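Local coordinates for protein MAU2 chromatid cohesion factor homolog (PDB 4XDN) that forms a complex with SCC2 that is required for the association of cohesin with chromosomes, and so takes part in sister chromatid cohesion, at residues T436-S441 with M450-N455; Q485-L490 with C503-L508; P250-W255 with C297-M302; D169-N174 with P303-K308. One frame throughout, in Å; residues are numbered along the deposited sequence.

Contact 1: residues T436-S441 with M450-N455; sequences TRLAQS and MISLLN
An antiparallel helical hairpin brings Ala-439, late in helix 432-440, against Ser-452 and Leu-453 in the early turns of helix 446-466. The axes of the two short helical segments approach to 8.3 Å, with an angle of 149° between their directions. So close an approach suits the small residues at the crossing, for Ala-439 and Ser-452 point their CB atoms at the opposing helix. The methyl of Ala-439 stands 4.1 Å from Ser-452 CB and also meets the branched end of Leu-453: its CB lies 3.9 Å from Leu-453 CG and about as far from CD2. Leu-453 reaches it from the flank, because its CB bond does not aim at the other helix and the contact is made by the branch.

On the other flank Leu-438 lays its CD2 methyl beside the hydroxyl of Ser-452, with CD2 to OG at 3.3 Å. The leucine has CG anti to the backbone nitrogen (chi1 179°), which carries the isobutyl group past the serine and on toward helix 415-426. Ser-452 OG is nevertheless satisfied, since it hydrogen-bonds the carbonyl of Val-448 one turn earlier in its own helix and can therefore sit in apolar company. Just beyond the crossing, Ser-441 OG bonds Leu-438 O, three positions earlier, at 2.8 Å from above the carbonyl plane. Small residues at the crossing let these two consecutive antiparallel helices pack closely, as in helical-hairpin arrays, consistent with the TPR-like character of the Scc4/Mau2 family.

Contact 2: residues Q485-L490 with C503-L508; sequences QVEKLL and CTVTIL
Val-505 of helix 499-513 divides its two methyls between Leu-490 and Glu-487, residues one turn apart on helix 472-490. From its backbone the side chain heads straight for that helix. CB itself is still 4.8 Å from Leu-490 CD2, so the branching point makes no close contact and the work passes to the two tips. CG2, beside the backbone nitrogen, closes on the leucine, with Val-505 CG2 and Leu-490 CD2 3.8 Å apart. These two side chains run past one another in opposite directions and touch at their ends, bridging backbones whose CA atoms at Leu-490 and Val-505 are 9.8 Å apart.

The second methyl, CG1, lies anti to the backbone nitrogen (chi1 173°) and turns to the carboxylate end of Glu-487, where Val-505 CG1 is 4.0 Å from OE2. This is plain van der Waals contact, and the two side chains meet at a slant. Glu-487 starts off along the flank of its helix; a bend at chi2 (-68°) folds the carboxylate round toward the valine. No hydrogen bond joins the segments, and one branched residue touches an apolar and a charged side chain at once.

Leu-490 also packs on Met-450 of helix 446-466 and on Leu-495 and Gln-496 in the connection between the two helices, while Glu-487 meets Tyr-532 of helix 526-543. Thr-504 touches Leu-564 of helix 562-575 and hydrogen-bonds an aromatic side chain of a second protein chain. Helix 499-513 therefore touches helices 472-490, 526-543 and 562-575 and also the other protein's chain.

Contact 3: residues P250-W255 with C297-M302; sequences PELYAW and CVIKIM
Leu-252 stands nearly at right angles to Ile-299, and the two meet at their ends: CD1 of Leu-252 lies 4.0 Å from CD1 of Ile-299. The backbones are themselves set almost crosswise, for the axes of segments 250-255 and 297-302 approach to 9.2 Å at an angle of 104°, and side chains of both elements meet between them. Leu-252 points directly at the strand and fits against two alternate residues of it. Besides the isoleucine it covers the sulfur of Cys-297, whose SG is 3.7 Å from Leu-252 CG. That sulfur is anti to the backbone nitrogen (chi1 171°), a setting that lifts it off the strand toward the leucine branch. Cys-297 also approaches the helix through its CB, which faces the CB of Glu-251 at 4.1 Å.

The other methyl of Leu-252, CD2, lies in the ring plane at the edge of Trp-255 one turn on, so the leucine touches both the strand and the indole edge. Farther along the strand, Lys-300 forms the centre of an inverse gamma turn, and Ile-301 with Met-302 makes a classic beta bulge opposite Ile-305.

Phe-315 of helix 312-315 touches Glu-251, Leu-252 and Cys-297. Phe-216 of helix 212-228 meets both Ile-299 and Trp-255, while Leu-289 of helix 272-291 packs on Glu-251. The beta hairpin 297-310 is thereby seated against several helices at once.

Contact 4: residues D169-N174 with P303-K308; sequences DELYQN and PRIALK
Apolar contact joins the segments, centred on Leu-171 and Ile-305. Their CD1 methyls come within 3.5 Å, a tight approach between side chains set askew to one another. Ile-305 points at the helix, whereas Leu-171 comes in from the flank; with chi1 at -171° its CG lies beside its carbonyl carbon, and the branch ends at the strand. The same Ile-305 CD1 also rests 3.9 Å from Asn-174 CB, spanning one helical turn.

No hydrogen bond crosses the two segments; those within segment 169-174 lie at the helix start. Asp-169 is the N-cap: OD2 accepts from Leu-171 N at 3.0 Å, met from above the carboxylate plane. Asn-174 folds its amide back on the preceding turn, where ND2 makes a short bond of 2.6 Å to Glu-170 O. That carbonyl accepts from Asn-174 N and ND2 from opposite faces of its plane.

Charge pairing lies at the turn, where Arg-304 forms a salt bridge with Glu-127. Met-302 of strand 297-302 packs on Leu-171 and Asn-174, and Val-126 of helix 126-144 on Leu-171. The sheet runs on across the interface, since Lys-308 pairs antiparallel with a strand of another protein's chain.

Overall arrangement
The four contacts form two touching pairs on opposite sides of the chain's centre. Contacts 1 and 2, with centres about 13 Å apart, lie in series and meet where Met-450 and Leu-453 pack on helix 472-490; both are buried helix-to-helix joints. Contacts 3 and 4, with centres about 16 Å apart, share the small antiparallel sheet, each setting a different helix against one strand of its hairpin. Contact 3 is buried and contact 4, near the hairpin turn, is partly exposed. All four cross-contacts are mainly apolar, yet contact 4 has a helix cap and an amide-to-carbonyl bond within its helical segment. Nearest atoms of the two pairs are about 23 Å apart.

Contact 1: residues T436-S441 with M450-N455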
# COMPACT_ATOMS: atom_id res chain seq x y z
N THR A 436 4.50 10.18 20.96
CA THR A 436 3.14 10.14 21.48
C THR A 436 2.16 10.76 20.50
O THR A 436 1.10 10.19 20.22
CB THR A 436 3.03 10.86 22.83
OG1 THR A 436 3.99 10.32 23.75
CG2 THR A 436 1.63 10.71 23.42
N ARG A 437 2.50 11.94 19.97
CA ARG A 437 1.64 12.63 19.02
C ARG A 437 1.50 11.84 17.73
O ARG A 437 0.45 11.87 17.09
CB ARG A 437 2.19 14.03 18.71
CG ARG A 437 1.92 15.06 19.80
CD ARG A 437 2.26 16.47 19.33
NE ARG A 437 3.64 16.58 18.85
CZ ARG A 437 4.01 16.46 17.58
NH1 ARG A 437 3.12 16.22 16.62
NH2 ARG A 437 5.29 16.58 17.25
N LEU A 438 2.55 11.13 17.34
CA LEU A 438 2.52 10.35 16.12
C LEU A 438 1.65 9.11 16.30
O LEU A 438 0.92 8.70 15.40
CB LEU A 438 3.93 9.96 15.68
CG LEU A 438 4.04 9.12 14.41
CD1 LEU A 438 3.22 9.71 13.28
CD2 LEU A 438 5.49 8.98 13.99
N ALA A 439 1.73 8.52 17.49
CA ALA A 439 0.94 7.33 17.80
C ALA A 439 -0.54 7.66 17.99
O ALA A 439 -1.38 6.76 18.03
CB ALA A 439 1.49 6.65 19.05
N GLN A 440 -0.86 8.95 18.09
CA GLN A 440 -2.22 9.39 18.38
C GLN A 440 -2.95 9.89 17.13
O GLN A 440 -4.17 9.94 17.11
CB GLN A 440 -2.21 10.48 19.46
CG GLN A 440 -2.38 11.90 18.93
CD GLN A 440 -2.14 12.96 20.00
OE1 GLN A 440 -1.54 12.69 21.04
NE2 GLN A 440 -2.62 14.17 19.74
N SER A 441 -2.19 10.27 16.10
CA SER A 441 -2.78 10.79 14.88
C SER A 441 -3.56 9.71 14.14
O SER A 441 -3.13 8.56 14.07
CB SER A 441 -1.70 11.39 13.97
OG SER A 441 -0.60 10.51 13.84
N MET A 450 2.87 1.79 16.22
CA MET A 450 3.47 0.81 17.12
C MET A 450 4.98 1.01 17.26
O MET A 450 5.53 0.83 18.34
CB MET A 450 3.16 -0.60 16.62
CG MET A 450 1.73 -1.04 16.93
SD MET A 450 1.48 -2.82 16.79
CE MET A 450 2.61 -3.40 18.06
N ILE A 451 5.64 1.37 16.16
CA ILE A 451 7.05 1.73 16.23
C ILE A 451 7.21 2.91 17.19
O ILE A 451 8.13 2.94 18.01
CB ILE A 451 7.62 2.11 14.84
CG1 ILE A 451 7.69 0.87 13.95
CG2 ILE A 451 9.02 2.74 14.96
CD1 ILE A 451 8.03 1.15 12.50
N SER A 452 6.30 3.87 17.09
CA SER A 452 6.32 5.04 17.95
C SER A 452 6.10 4.65 19.41
O SER A 452 6.75 5.19 20.31
CB SER A 452 5.25 6.04 17.51
OG SER A 452 5.43 6.43 16.16
N LEU A 453 5.18 3.72 19.65
CA LEU A 453 4.86 3.30 21.01
C LEU A 453 6.00 2.49 21.63
O LEU A 453 6.25 2.59 22.83
CB LEU A 453 3.57 2.48 21.04
CG LEU A 453 2.26 3.27 20.88
CD1 LEU A 453 1.09 2.31 20.71
CD2 LEU A 453 2.02 4.18 22.08
N LEU A 454 6.66 1.68 20.81
CA LEU A 454 7.74 0.83 21.30
C LEU A 454 8.98 1.65 21.64
O LEU A 454 9.62 1.42 22.68
CB LEU A 454 8.09 -0.25 20.27
CG LEU A 454 7.07 -1.38 20.10
CD1 LEU A 454 7.45 -2.26 18.93
CD2 LEU A 454 6.96 -2.21 21.37
N ASN A 455 9.33 2.60 20.77
CA ASN A 455 10.41 3.52 21.07
C ASN A 455 10.07 4.34 22.31
O ASN A 455 10.92 4.59 23.15
CB ASN A 455 10.69 4.46 19.89
CG ASN A 455 11.43 3.77 18.77
OD1 ASN A 455 12.29 2.92 19.00
ND2 ASN A 455 11.11 4.15 17.53

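Contact 2: residues Q485-L490 with C503-L508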
# COMPACT_ATOMS: atom_id res chain seq x y z
N GLN A 485 -1.23 -0.28 25.16
CA GLN A 485 -1.52 0.23 23.83
C GLN A 485 -0.79 -0.60 22.77
O GLN A 485 -1.32 -0.85 21.69
CB GLN A 485 -1.11 1.70 23.72
CG GLN A 485 -2.04 2.64 24.47
CD GLN A 485 -1.46 4.03 24.66
OE1 GLN A 485 -0.27 4.26 24.40
NE2 GLN A 485 -2.28 4.96 25.12
N VAL A 486 0.43 -1.02 23.08
CA VAL A 486 1.21 -1.86 22.18
C VAL A 486 0.54 -3.22 22.00
O VAL A 486 0.45 -3.72 20.88
CB VAL A 486 2.66 -2.06 22.69
CG1 VAL A 486 3.36 -3.21 21.96
CG2 VAL A 486 3.46 -0.78 22.53
N GLU A 487 0.09 -3.80 23.10
CA GLU A 487 -0.55 -5.11 23.06
C GLU A 487 -1.85 -5.07 22.27
O GLU A 487 -2.16 -5.99 21.51
CB GLU A 487 -0.83 -5.61 24.49
CG GLU A 487 0.42 -5.85 25.32
CD GLU A 487 1.24 -7.03 24.82
OE1 GLU A 487 0.75 -7.78 23.95
OE2 GLU A 487 2.39 -7.20 25.29
N LYS A 488 -2.61 -3.99 22.44
CA LYS A 488 -3.91 -3.85 21.80
C LYS A 488 -3.78 -3.77 20.28
O LYS A 488 -4.49 -4.47 19.56
CB LYS A 488 -4.64 -2.61 22.33
CG LYS A 488 -6.05 -2.44 21.80
CD LYS A 488 -6.94 -1.73 22.81
CE LYS A 488 -8.37 -1.63 22.32
NZ LYS A 488 -8.52 -0.68 21.18
N LEU A 489 -2.88 -2.92 19.81
CA LEU A 489 -2.67 -2.75 18.37
C LEU A 489 -2.04 -4.00 17.76
O LEU A 489 -2.41 -4.41 16.66
CB LEU A 489 -1.78 -1.53 18.10
CG LEU A 489 -2.36 -0.17 18.50
CD1 LEU A 489 -1.31 0.92 18.31
CD2 LEU A 489 -3.61 0.15 17.71
N LEU A 490 -1.10 -4.61 18.48
CA LEU A 490 -0.41 -5.79 17.97
C LEU A 490 -1.39 -6.93 17.73
O LEU A 490 -1.22 -7.71 16.79
CB LEU A 490 0.67 -6.24 18.96
CG LEU A 490 1.60 -7.38 18.51
CD1 LEU A 490 2.25 -7.10 17.16
CD2 LEU A 490 2.66 -7.63 19.56
N CYS A 503 9.67 -10.87 18.90
CA CYS A 503 10.89 -10.97 19.68
C CYS A 503 11.20 -9.63 20.34
O CYS A 503 11.65 -9.59 21.49
CB CYS A 503 12.06 -11.41 18.81
SG CYS A 503 13.58 -11.77 19.74
N THR A 504 10.96 -8.54 19.62
CA THR A 504 11.20 -7.21 20.16
C THR A 504 10.34 -6.99 21.41
O THR A 504 10.81 -6.44 22.41
CB THR A 504 10.89 -6.12 19.12
OG1 THR A 504 11.76 -6.28 17.99
CG2 THR A 504 11.10 -4.72 19.70
N VAL A 505 9.09 -7.44 21.34
CA VAL A 505 8.17 -7.31 22.47
C VAL A 505 8.70 -8.08 23.68
O VAL A 505 8.73 -7.55 24.79
CB VAL A 505 6.75 -7.81 22.10
CG1 VAL A 505 5.83 -7.82 23.32
CG2 VAL A 505 6.15 -6.94 21.01
N THR A 506 9.11 -9.32 23.45
CA THR A 506 9.64 -10.17 24.52
C THR A 506 10.89 -9.54 25.14
O THR A 506 11.01 -9.45 26.36
CB THR A 506 10.00 -11.57 23.99
OG1 THR A 506 8.82 -12.20 23.47
CG2 THR A 506 10.59 -12.45 25.10
N ILE A 507 11.82 -9.13 24.28
CA ILE A 507 13.07 -8.52 24.71
C ILE A 507 12.83 -7.28 25.58
O ILE A 507 13.45 -7.13 26.64
CB ILE A 507 13.94 -8.15 23.48
CG1 ILE A 507 14.87 -9.30 23.10
CG2 ILE A 507 14.80 -6.91 23.74
CD1 ILE A 507 14.24 -10.69 23.12
N LEU A 508 11.94 -6.41 25.12
CA LEU A 508 11.67 -5.16 25.83
C LEU A 508 10.97 -5.40 27.16
O LEU A 508 11.23 -4.69 28.14
CB LEU A 508 10.82 -4.22 24.96
CG LEU A 508 11.51 -3.60 23.74
CD1 LEU A 508 10.50 -2.79 22.94
CD2 LEU A 508 12.70 -2.74 24.13

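Contact 3: residues P250-W255 with C297-M302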
# COMPACT_ATOMS: atom_id res chain seq x y z
N PRO A 250 -1.99 -15.01 -17.09
CA PRO A 250 -0.69 -14.51 -16.64
C PRO A 250 -0.76 -13.18 -15.89
O PRO A 250 0.07 -12.93 -15.01
CB PRO A 250 0.09 -14.35 -17.95
CG PRO A 250 -0.94 -14.19 -19.00
CD PRO A 250 -2.11 -15.01 -18.56
N GLU A 251 -1.73 -12.33 -16.23
CA GLU A 251 -1.87 -11.04 -15.55
C GLU A 251 -2.23 -11.23 -14.08
O GLU A 251 -1.54 -10.72 -13.20
CB GLU A 251 -2.92 -10.17 -16.25
CG GLU A 251 -2.48 -9.63 -17.60
CD GLU A 251 -2.57 -10.66 -18.72
OE1 GLU A 251 -3.53 -11.46 -18.73
OE2 GLU A 251 -1.67 -10.67 -19.58
N LEU A 252 -3.31 -11.96 -13.83
CA LEU A 252 -3.77 -12.17 -12.46
C LEU A 252 -2.79 -13.02 -11.66
O LEU A 252 -2.69 -12.86 -10.44
CB LEU A 252 -5.16 -12.83 -12.46
CG LEU A 252 -6.32 -11.95 -12.94
CD1 LEU A 252 -7.61 -12.77 -13.00
CD2 LEU A 252 -6.50 -10.73 -12.06
N TYR A 253 -2.07 -13.91 -12.32
CA TYR A 253 -1.09 -14.74 -11.63
C TYR A 253 0.10 -13.90 -11.18
O TYR A 253 0.68 -14.16 -10.12
CB TYR A 253 -0.62 -15.90 -12.51
CG TYR A 253 0.08 -16.98 -11.72
CD1 TYR A 253 -0.65 -17.96 -11.05
CD2 TYR A 253 1.46 -17.03 -11.63
CE1 TYR A 253 -0.02 -18.95 -10.32
CE2 TYR A 253 2.10 -18.01 -10.90
CZ TYR A 253 1.36 -18.97 -10.25
OH TYR A 253 1.99 -19.96 -9.52
N ALA A 254 0.47 -12.90 -11.97
CA ALA A 254 1.53 -11.98 -11.58
C ALA A 254 1.13 -11.26 -10.30
O ALA A 254 1.97 -10.98 -9.44
CB ALA A 254 1.81 -10.98 -12.69
N TRP A 255 -0.16 -10.98 -10.17
CA TRP A 255 -0.71 -10.33 -8.99
C TRP A 255 -0.62 -11.28 -7.80
O TRP A 255 -0.31 -10.86 -6.69
CB TRP A 255 -2.16 -9.90 -9.24
CG TRP A 255 -2.76 -9.05 -8.17
CD1 TRP A 255 -2.11 -8.41 -7.16
CD2 TRP A 255 -4.15 -8.76 -8.00
NE1 TRP A 255 -3.01 -7.72 -6.38
CE2 TRP A 255 -4.27 -7.93 -6.87
CE3 TRP A 255 -5.31 -9.12 -8.69
CZ2 TRP A 255 -5.50 -7.44 -6.42
CZ3 TRP A 255 -6.53 -8.64 -8.24
CH2 TRP A 255 -6.61 -7.81 -7.12
N CYS A 297 -7.02 -7.34 -18.40
CA CYS A 297 -7.44 -8.72 -18.14
C CYS A 297 -8.96 -8.83 -18.17
O CYS A 297 -9.65 -8.15 -17.41
CB CYS A 297 -6.91 -9.19 -16.78
SG CYS A 297 -7.57 -10.77 -16.23
N VAL A 298 -9.47 -9.68 -19.05
CA VAL A 298 -10.92 -9.88 -19.18
C VAL A 298 -11.35 -11.17 -18.50
O VAL A 298 -10.97 -12.26 -18.93
CB VAL A 298 -11.35 -9.89 -20.65
CG1 VAL A 298 -12.86 -10.10 -20.77
CG2 VAL A 298 -10.96 -8.59 -21.33
N ILE A 299 -12.15 -11.04 -17.45
CA ILE A 299 -12.72 -12.19 -16.76
C ILE A 299 -14.11 -12.49 -17.30
O ILE A 299 -15.07 -11.77 -17.01
CB ILE A 299 -12.80 -11.96 -15.24
CG1 ILE A 299 -11.40 -11.75 -14.66
CG2 ILE A 299 -13.49 -13.15 -14.56
CD1 ILE A 299 -11.38 -11.33 -13.21
N LYS A 300 -14.23 -13.55 -18.09
CA LYS A 300 -15.52 -13.97 -18.63
C LYS A 300 -16.26 -14.82 -17.60
O LYS A 300 -16.14 -16.04 -17.59
CB LYS A 300 -15.33 -14.73 -19.94
CG LYS A 300 -14.67 -13.90 -21.03
CD LYS A 300 -14.37 -14.72 -22.28
CE LYS A 300 -13.59 -13.90 -23.30
NZ LYS A 300 -13.34 -14.64 -24.56
N ILE A 301 -17.00 -14.14 -16.73
CA ILE A 301 -17.79 -14.81 -15.70
C ILE A 301 -18.85 -15.70 -16.34
O ILE A 301 -19.01 -16.86 -15.96
CB ILE A 301 -18.47 -13.78 -14.77
CG1 ILE A 301 -17.40 -13.05 -13.93
CG2 ILE A 301 -19.49 -14.45 -13.85
CD1 ILE A 301 -17.93 -11.86 -13.16
N MET A 302 -19.56 -15.14 -17.30
CA MET A 302 -20.59 -15.86 -18.04
C MET A 302 -20.61 -15.35 -19.47
O MET A 302 -20.05 -14.30 -19.76
CB MET A 302 -21.96 -15.66 -17.40
CG MET A 302 -22.56 -16.90 -16.77
SD MET A 302 -24.29 -16.67 -16.35
CE MET A 302 -25.08 -16.99 -17.92

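Contact 4: residues D169-N174 with P303-K308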
# COMPACT_ATOMS: atom_id res chain seq x y z
N ASP A 169 -32.50 -17.88 -12.09
CA ASP A 169 -31.81 -17.87 -13.37
C ASP A 169 -30.31 -17.64 -13.20
O ASP A 169 -29.87 -16.77 -12.45
CB ASP A 169 -32.39 -16.79 -14.29
CG ASP A 169 -31.87 -16.90 -15.70
OD1 ASP A 169 -32.46 -17.66 -16.50
OD2 ASP A 169 -30.86 -16.23 -16.02
N GLU A 170 -29.53 -18.44 -13.92
CA GLU A 170 -28.08 -18.45 -13.79
C GLU A 170 -27.45 -17.11 -14.12
O GLU A 170 -26.43 -16.72 -13.54
CB GLU A 170 -27.49 -19.54 -14.69
CG GLU A 170 -26.03 -19.84 -14.44
CD GLU A 170 -25.60 -21.14 -15.08
OE1 GLU A 170 -26.12 -21.47 -16.17
OE2 GLU A 170 -24.76 -21.85 -14.49
N LEU A 171 -28.05 -16.39 -15.06
CA LEU A 171 -27.55 -15.08 -15.45
C LEU A 171 -27.61 -14.10 -14.28
O LEU A 171 -26.63 -13.43 -13.96
CB LEU A 171 -28.35 -14.53 -16.64
CG LEU A 171 -27.80 -13.26 -17.29
CD1 LEU A 171 -26.46 -13.53 -17.97
CD2 LEU A 171 -28.80 -12.70 -18.29
N TYR A 172 -28.77 -14.04 -13.64
CA TYR A 172 -28.99 -13.13 -12.51
C TYR A 172 -28.20 -13.56 -11.28
O TYR A 172 -27.83 -12.72 -10.46
CB TYR A 172 -30.48 -13.05 -12.18
CG TYR A 172 -31.25 -12.13 -13.10
CD1 TYR A 172 -31.25 -10.76 -12.89
CD2 TYR A 172 -31.96 -12.63 -14.18
CE1 TYR A 172 -31.94 -9.91 -13.73
CE2 TYR A 172 -32.66 -11.79 -15.02
CZ TYR A 172 -32.65 -10.43 -14.79
OH TYR A 172 -33.34 -9.58 -15.62
N GLN A 173 -27.95 -14.86 -11.16
CA GLN A 173 -27.14 -15.38 -10.06
C GLN A 173 -25.70 -14.91 -10.18
O GLN A 173 -25.08 -14.51 -9.20
CB GLN A 173 -27.20 -16.91 -10.04
CG GLN A 173 -28.52 -17.48 -9.55
CD GLN A 173 -28.77 -17.19 -8.08
OE1 GLN A 173 -27.84 -17.14 -7.28
NE2 GLN A 173 -30.04 -17.00 -7.72
N ASN A 174 -25.16 -14.97 -11.40
CA ASN A 174 -23.81 -14.49 -11.66
C ASN A 174 -23.71 -12.98 -11.52
O ASN A 174 -22.76 -12.46 -10.94
CB ASN A 174 -23.34 -14.92 -13.05
CG ASN A 174 -22.91 -16.37 -13.09
OD1 ASN A 174 -21.74 -16.68 -12.95
ND2 ASN A 174 -23.88 -17.26 -13.30
N PRO A 303 -21.24 -16.11 -20.37
CA PRO A 303 -21.57 -15.51 -21.66
C PRO A 303 -22.40 -14.25 -21.45
O PRO A 303 -23.46 -14.32 -20.81
CB PRO A 303 -22.37 -16.61 -22.37
CG PRO A 303 -21.88 -17.88 -21.75
CD PRO A 303 -21.58 -17.54 -20.32
N ARG A 304 -21.91 -13.13 -21.95
CA ARG A 304 -22.54 -11.82 -21.79
C ARG A 304 -22.38 -11.29 -20.37
O ARG A 304 -23.16 -10.45 -19.92
CB ARG A 304 -24.02 -11.86 -22.17
CG ARG A 304 -24.36 -12.65 -23.44
CD ARG A 304 -23.33 -12.47 -24.56
NE ARG A 304 -22.85 -11.10 -24.69
CZ ARG A 304 -23.43 -10.16 -25.44
NH1 ARG A 304 -24.53 -10.43 -26.13
NH2 ARG A 304 -22.90 -8.94 -25.49
N ILE A 305 -21.37 -11.79 -19.66
CA ILE A 305 -20.93 -11.17 -18.41
C ILE A 305 -19.40 -11.21 -18.36
O ILE A 305 -18.81 -12.19 -17.90
CB ILE A 305 -21.50 -11.87 -17.16
CG1 ILE A 305 -23.03 -11.88 -17.23
CG2 ILE A 305 -21.01 -11.17 -15.89
CD1 ILE A 305 -23.71 -12.46 -16.00
N ALA A 306 -18.78 -10.14 -18.85
CA ALA A 306 -17.33 -10.04 -18.91
C ALA A 306 -16.84 -8.82 -18.14
O ALA A 306 -17.28 -7.70 -18.39
CB ALA A 306 -16.86 -9.97 -20.35
N LEU A 307 -15.93 -9.05 -17.20
CA LEU A 307 -15.33 -7.98 -16.42
C LEU A 307 -13.89 -7.73 -16.86
O LEU A 307 -13.09 -8.66 -16.91
CB LEU A 307 -15.36 -8.31 -14.92
CG LEU A 307 -16.57 -7.83 -14.12
CD1 LEU A 307 -16.54 -8.41 -12.72
CD2 LEU A 307 -16.58 -6.31 -14.05
N LYS A 308 -13.58 -6.48 -17.18
CA LYS A 308 -12.22 -6.10 -17.54
C LYS A 308 -11.47 -5.58 -16.31
O LYS A 308 -11.96 -4.71 -15.60
CB LYS A 308 -12.22 -5.03 -18.64
CG LYS A 308 -10.84 -4.55 -19.04
CD LYS A 308 -10.89 -3.72 -20.31
CE LYS A 308 -9.55 -3.09 -20.63
NZ LYS A 308 -9.63 -2.22 -21.84